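PDB 5EDL: putative HMP/thiamine permease protein YkoE from Bacillus subtilis, which probably carries thiamine or hydroxymethylpyrimidine across the membrane as the substrate-binding S-component of an energy-coupling factor transporter. Local coordinates for residues M57-G62 against G181-K186; V50-A55 against L156-L161. All blocks are in the same frame, centred on the assembly; numbering follows the deposited sequence.

Contact 1: M57-G62 against G181-K186; sequences MIRKPG and GKELKK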
loop_
_atom_site.group_PDB
_atom_site.type_symbol
_atom_site.label_atom_id
_atom_site.label_comp_id
_atom_site.label_asym_id
_atom_site.label_seq_id
_atom_site.Cartn_x
_atom_site.Cartn_y
_atom_site.Cartn_z
ATOM N N MET A 57 4.043 -4.018 -9.304
ATOM C CA MET A 57 4.688 -5.247 -9.770
ATOM C C MET A 57 3.898 -5.936 -10.871
ATOM O O MET A 57 4.466 -6.348 -11.871
ATOM C CB MET A 57 4.885 -6.249 -8.628
ATOM C CG MET A 57 5.990 -5.916 -7.636
ATOM S SD MET A 57 6.167 -7.285 -6.451
ATOM C CE MET A 57 5.380 -8.600 -7.400
ATOM N N ILE A 58 2.588 -6.066 -10.670
ATOM C CA ILE A 58 1.776 -6.947 -11.499
ATOM C C ILE A 58 1.057 -6.185 -12.607
ATOM O O ILE A 58 0.942 -6.674 -13.729
ATOM C CB ILE A 58 0.755 -7.716 -10.635
ATOM C CG1 ILE A 58 1.499 -8.644 -9.672
ATOM C CG2 ILE A 58 -0.230 -8.474 -11.517
ATOM C CD1 ILE A 58 0.616 -9.296 -8.625
ATOM N N ARG A 59 0.585 -4.986 -12.272
ATOM C CA ARG A 59 0.052 -4.034 -13.240
ATOM C C ARG A 59 -1.209 -4.549 -13.933
ATOM O O ARG A 59 -1.389 -4.362 -15.127
ATOM C CB ARG A 59 1.139 -3.666 -14.268
ATOM C CG ARG A 59 2.376 -3.065 -13.592
ATOM C CD ARG A 59 3.388 -2.423 -14.544
ATOM N NE ARG A 59 4.433 -1.774 -13.756
ATOM C CZ ARG A 59 5.457 -1.094 -14.246
ATOM N NH1 ARG A 59 5.618 -0.967 -15.554
ATOM N NH2 ARG A 59 6.333 -0.547 -13.415
ATOM N N LYS A 60 -2.087 -5.186 -13.162
ATOM C CA LYS A 60 -3.359 -5.656 -13.675
ATOM C C LYS A 60 -4.473 -5.247 -12.698
ATOM O O LYS A 60 -4.211 -5.010 -11.528
ATOM C CB LYS A 60 -3.325 -7.169 -13.891
ATOM C CG LYS A 60 -2.267 -7.596 -14.910
ATOM C CD LYS A 60 -2.289 -9.070 -15.215
ATOM C CE LYS A 60 -1.272 -9.400 -16.326
ATOM N NZ LYS A 60 -1.125 -10.857 -16.541
ATOM N N PRO A 61 -5.704 -5.128 -13.200
ATOM C CA PRO A 61 -6.798 -4.595 -12.387
ATOM C C PRO A 61 -7.070 -5.469 -11.171
ATOM O O PRO A 61 -7.030 -6.690 -11.258
ATOM C CB PRO A 61 -7.993 -4.599 -13.350
ATOM C CG PRO A 61 -7.370 -4.608 -14.740
ATOM C CD PRO A 61 -6.116 -5.416 -14.588
ATOM N N GLY A 62 -7.330 -4.829 -10.045
ATOM C CA GLY A 62 -7.651 -5.541 -8.825
ATOM C C GLY A 62 -6.467 -5.831 -7.925
ATOM O O GLY A 62 -6.656 -6.279 -6.796
ATOM N N GLY A 181 9.284 -6.893 -13.723
ATOM C CA GLY A 181 10.459 -7.607 -14.192
ATOM C C GLY A 181 10.675 -7.456 -15.691
ATOM O O GLY A 181 11.800 -7.289 -16.146
ATOM N N LYS A 182 9.597 -7.520 -16.460
ATOM C CA LYS A 182 9.665 -7.291 -17.899
ATOM C C LYS A 182 10.160 -5.879 -18.206
ATOM O O LYS A 182 10.939 -5.677 -19.144
ATOM C CB LYS A 182 8.301 -7.518 -18.550
ATOM C CG LYS A 182 7.825 -8.966 -18.517
ATOM C CD LYS A 182 6.587 -9.153 -19.390
ATOM C CE LYS A 182 6.120 -10.604 -19.418
ATOM N NZ LYS A 182 5.440 -11.004 -18.150
ATOM N N GLU A 183 9.703 -4.908 -17.412
ATOM C CA GLU A 183 10.139 -3.527 -17.576
ATOM C C GLU A 183 11.644 -3.405 -17.354
ATOM O O GLU A 183 12.338 -2.768 -18.138
ATOM C CB GLU A 183 9.394 -2.586 -16.622
ATOM C CG GLU A 183 9.920 -1.150 -16.674
ATOM C CD GLU A 183 9.284 -0.223 -15.636
ATOM O OE1 GLU A 183 8.293 -0.622 -14.993
ATOM O OE2 GLU A 183 9.779 0.914 -15.464
ATOM N N LEU A 184 12.138 -4.011 -16.282
ATOM C CA LEU A 184 13.570 -4.001 -15.998
ATOM C C LEU A 184 14.353 -4.651 -17.141
ATOM O O LEU A 184 15.409 -4.167 -17.524
ATOM C CB LEU A 184 13.872 -4.718 -14.685
ATOM C CG LEU A 184 15.344 -4.861 -14.300
ATOM C CD1 LEU A 184 16.021 -3.500 -14.259
ATOM C CD2 LEU A 184 15.480 -5.572 -12.958
ATOM N N LYS A 185 13.814 -5.734 -17.687
ATOM C CA LYS A 185 14.448 -6.417 -18.823
ATOM C C LYS A 185 14.581 -5.496 -20.036
ATOM O O LYS A 185 15.655 -5.378 -20.626
ATOM C CB LYS A 185 13.658 -7.668 -19.199
ATOM C CG LYS A 185 14.057 -8.906 -18.417
ATOM C CD LYS A 185 13.324 -10.138 -18.938
ATOM C CE LYS A 185 13.400 -10.221 -20.454
ATOM N NZ LYS A 185 12.493 -11.271 -20.999
ATOM N N LYS A 186 13.482 -4.848 -20.399
ATOM C CA LYS A 186 13.472 -3.863 -21.471
ATOM C C LYS A 186 14.514 -2.769 -21.232
ATOM O O LYS A 186 15.311 -2.468 -22.117
ATOM C CB LYS A 186 12.075 -3.251 -21.611
ATOM C CG LYS A 186 11.958 -2.116 -22.618
ATOM C CD LYS A 186 10.601 -1.427 -22.481
ATOM C CE LYS A 186 10.451 -0.243 -23.428
ATOM N NZ LYS A 186 9.190 0.516 -23.165
#

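Contact 2: V50-A55 against L156-L161; sequences VSVIAA and LLAGLL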
loop_
_atom_site.group_PDB
_atom_site.type_symbol
_atom_site.label_atom_id
_atom_site.label_comp_id
_atom_site.label_asym_id
_atom_site.label_seq_id
_atom_site.Cartn_x
_atom_site.Cartn_y
_atom_site.Cartn_z
ATOM N N VAL A 50 1.271 -2.534 0.657
ATOM C CA VAL A 50 0.966 -3.741 -0.103
ATOM C C VAL A 50 0.223 -3.404 -1.400
ATOM O O VAL A 50 0.505 -3.982 -2.440
ATOM C CB VAL A 50 0.134 -4.739 0.745
ATOM C CG1 VAL A 50 -0.532 -5.783 -0.126
ATOM C CG2 VAL A 50 1.016 -5.395 1.781
ATOM N N SER A 51 -0.696 -2.448 -1.339
ATOM C CA SER A 51 -1.471 -2.080 -2.516
ATOM C C SER A 51 -0.569 -1.555 -3.619
ATOM O O SER A 51 -0.734 -1.903 -4.774
ATOM C CB SER A 51 -2.529 -1.033 -2.174
ATOM O OG SER A 51 -3.606 -1.623 -1.476
ATOM N N VAL A 52 0.384 -0.717 -3.243
ATOM C CA VAL A 52 1.261 -0.101 -4.217
ATOM C C VAL A 52 2.204 -1.156 -4.812
ATOM O O VAL A 52 2.405 -1.190 -6.013
ATOM C CB VAL A 52 2.058 1.065 -3.588
ATOM C CG1 VAL A 52 3.219 1.488 -4.496
ATOM C CG2 VAL A 52 1.126 2.246 -3.320
ATOM N N ILE A 53 2.746 -2.019 -3.956
ATOM C CA ILE A 53 3.676 -3.069 -4.367
ATOM C C ILE A 53 3.016 -4.005 -5.380
ATOM O O ILE A 53 3.527 -4.195 -6.479
ATOM C CB ILE A 53 4.189 -3.876 -3.135
ATOM C CG1 ILE A 53 5.055 -2.967 -2.238
ATOM C CG2 ILE A 53 4.934 -5.159 -3.586
ATOM C CD1 ILE A 53 5.510 -3.593 -0.918
ATOM N N ALA A 54 1.856 -4.547 -5.026
ATOM C CA ALA A 54 1.170 -5.492 -5.902
ATOM C C ALA A 54 0.811 -4.860 -7.243
ATOM O O ALA A 54 0.985 -5.494 -8.271
ATOM C CB ALA A 54 -0.080 -6.045 -5.235
ATOM N N ALA A 55 0.314 -3.622 -7.226
ATOM C CA ALA A 55 -0.097 -2.960 -8.466
ATOM C C ALA A 55 1.116 -2.653 -9.346
ATOM O O ALA A 55 1.118 -2.934 -10.540
ATOM C CB ALA A 55 -0.871 -1.678 -8.170
ATOM N N LEU A 156 4.471 8.927 0.796
ATOM C CA LEU A 156 5.864 8.558 1.023
ATOM C C LEU A 156 6.088 7.099 1.457
ATOM O O LEU A 156 6.957 6.426 0.908
ATOM C CB LEU A 156 6.493 9.494 2.053
ATOM C CG LEU A 156 6.568 10.963 1.638
ATOM C CD1 LEU A 156 7.202 11.815 2.741
ATOM C CD2 LEU A 156 7.302 11.138 0.324
ATOM N N LEU A 157 5.325 6.623 2.441
ATOM C CA LEU A 157 5.535 5.284 2.997
ATOM C C LEU A 157 4.818 4.190 2.221
ATOM O O LEU A 157 5.141 3.021 2.365
ATOM C CB LEU A 157 5.090 5.229 4.463
ATOM C CG LEU A 157 5.869 6.127 5.427
ATOM C CD1 LEU A 157 5.459 5.836 6.876
ATOM C CD2 LEU A 157 7.367 5.960 5.220
ATOM N N ALA A 158 3.831 4.563 1.416
ATOM C CA ALA A 158 3.204 3.593 0.532
ATOM C C ALA A 158 3.704 3.784 -0.900
ATOM O O ALA A 158 4.294 2.869 -1.474
ATOM C CB ALA A 158 1.695 3.691 0.597
ATOM N N GLY A 159 3.499 4.974 -1.461
ATOM C CA GLY A 159 3.868 5.235 -2.845
ATOM C C GLY A 159 5.368 5.135 -3.121
ATOM O O GLY A 159 5.809 4.290 -3.901
ATOM N N LEU A 160 6.152 5.996 -2.486
ATOM C CA LEU A 160 7.591 6.025 -2.719
ATOM C C LEU A 160 8.308 4.787 -2.159
ATOM O O LEU A 160 9.116 4.167 -2.845
ATOM C CB LEU A 160 8.208 7.291 -2.111
ATOM C CG LEU A 160 9.726 7.452 -2.295
ATOM C CD1 LEU A 160 10.082 7.570 -3.776
ATOM C CD2 LEU A 160 10.235 8.671 -1.547
ATOM N N LEU A 161 8.019 4.446 -0.910
ATOM C CA LEU A 161 8.648 3.293 -0.283
ATOM C C LEU A 161 8.217 1.986 -0.961
ATOM O O LEU A 161 9.001 1.051 -1.065
ATOM C CB LEU A 161 8.319 3.241 1.213
ATOM C CG LEU A 161 9.001 2.091 1.958
ATOM C CD1 LEU A 161 10.529 2.223 1.848
ATOM C CD2 LEU A 161 8.548 1.999 3.421
#

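Contact 1: M57-G62 against G181-K186
Arg-59 sets its CG beside the backbone N (chi1 -59°), anti to the carbonyl carbon, and runs extended to NE, while Glu-183, with CG anti to the backbone N (chi1 175°) and the chain stretched beyond it, comes across at about a right angle. One carboxylate oxygen does all the touching: Glu-183 OE1 sits at the guanidinium edge, near its plane, 2.5 Å from Arg-59 NH2 and 2.8 Å from Arg-59 NH1. The result is a salt bridge forked on a single acceptor. The shorter separation is tighter than usual, so its exact geometry is doubtful. Both N-H groups point well off the line to OE1, so as hydrogen bonds they are weak, and the two flat groups are turned 51° against each other. Arg-59 is the first residue past the end of helix 49-58 and has positive phi, at the turn that leads into helix 63-77 of this membrane helical bundle. The bridge thus ties the end of one predicted transmembrane helix to the C-terminal helix 179-192 at the protein surface. Arg-59 NE also bonds to the carbonyl O of Tyr-56 in helix 49-58, which probably limits how far the guanidinium can turn. Beside the bridge, the backbones of Met-57 and Leu-180 are hydrogen-bonded.

Contact 2: V50-A55 against L156-L161
Val-52 and Ala-158 meet where the isopropyl group of the valine is pressed against the backbone of the other helix. Val-52 points its CB toward helix 140-170, and with CG1 anti to the backbone N (chi1 166°) and CG2 anti to the carbonyl carbon, this rotamer brings both methyls against it. CB and both its methyls lie close to one carbonyl oxygen: Ala-158 O is 3.5 Å from Val-52 CG1, 3.6 Å from Val-52 CB and 3.7 Å from Val-52 CG2. The branches then divide the remaining work. Val-52 CG1 reaches on to the carbonyl O of Gly-159 at 3.9 Å, whereas Val-52 CG2 meets the methyl Ala-158 CB at 4.2 Å. No hydrogen bond crosses between the segments; the fit is one of van der Waals contact. With an alanine in place of Val-52, Ala-158 CB would probably lose its apolar partner and a gap would be likely to open over the carbonyls of Ala-158 and Gly-159.

Val-52 CA and Gly-159 CA are 6.1 Å apart, and within the two segments the methyl of Ala-158 is the only side chain that meets the valine. The partner helix has a wider pi-type turn here, in which Leu-161 N bonds to Leu-156 O at 2.9 Å. Neighbouring Ile-53 extends its chain instead to Val-165 and Ser-166, a little farther along helix 140-170. On other sides of helix 49-58, Ser-51 OG bonds to the carbonyl of Ala-64, and Val-50 N to the hydroxyl of Tyr-21, a residue of the thiamine pocket. A valine resting on backbone carbonyls and an alanine methyl is close helix-helix packing of a membrane bundle, joining helices 49-58 and 140-170 in the buried core of the S-component.

In the fold
Both contacts use helix 49-58: contact 2 engages its N-terminal part and contact 1 its C-terminal end and the turn beyond, with centres 14 Å apart. Along the chain the segments alternate, 50-55, 57-62, 156-161 and 181-186, so the two connections cross. Their distant partners lie on successive helices, 140-170 and 179-192. Contact 2 is buried, its centre about 4 Å from the centre of the chain, whereas contact 1 lies at the surface, its centre about 16 Å from that point. Helix 49-58 is therefore held apolarly to helix 140-170 and by charge at its end, so it joins the buried bundle core to the C-terminal helix.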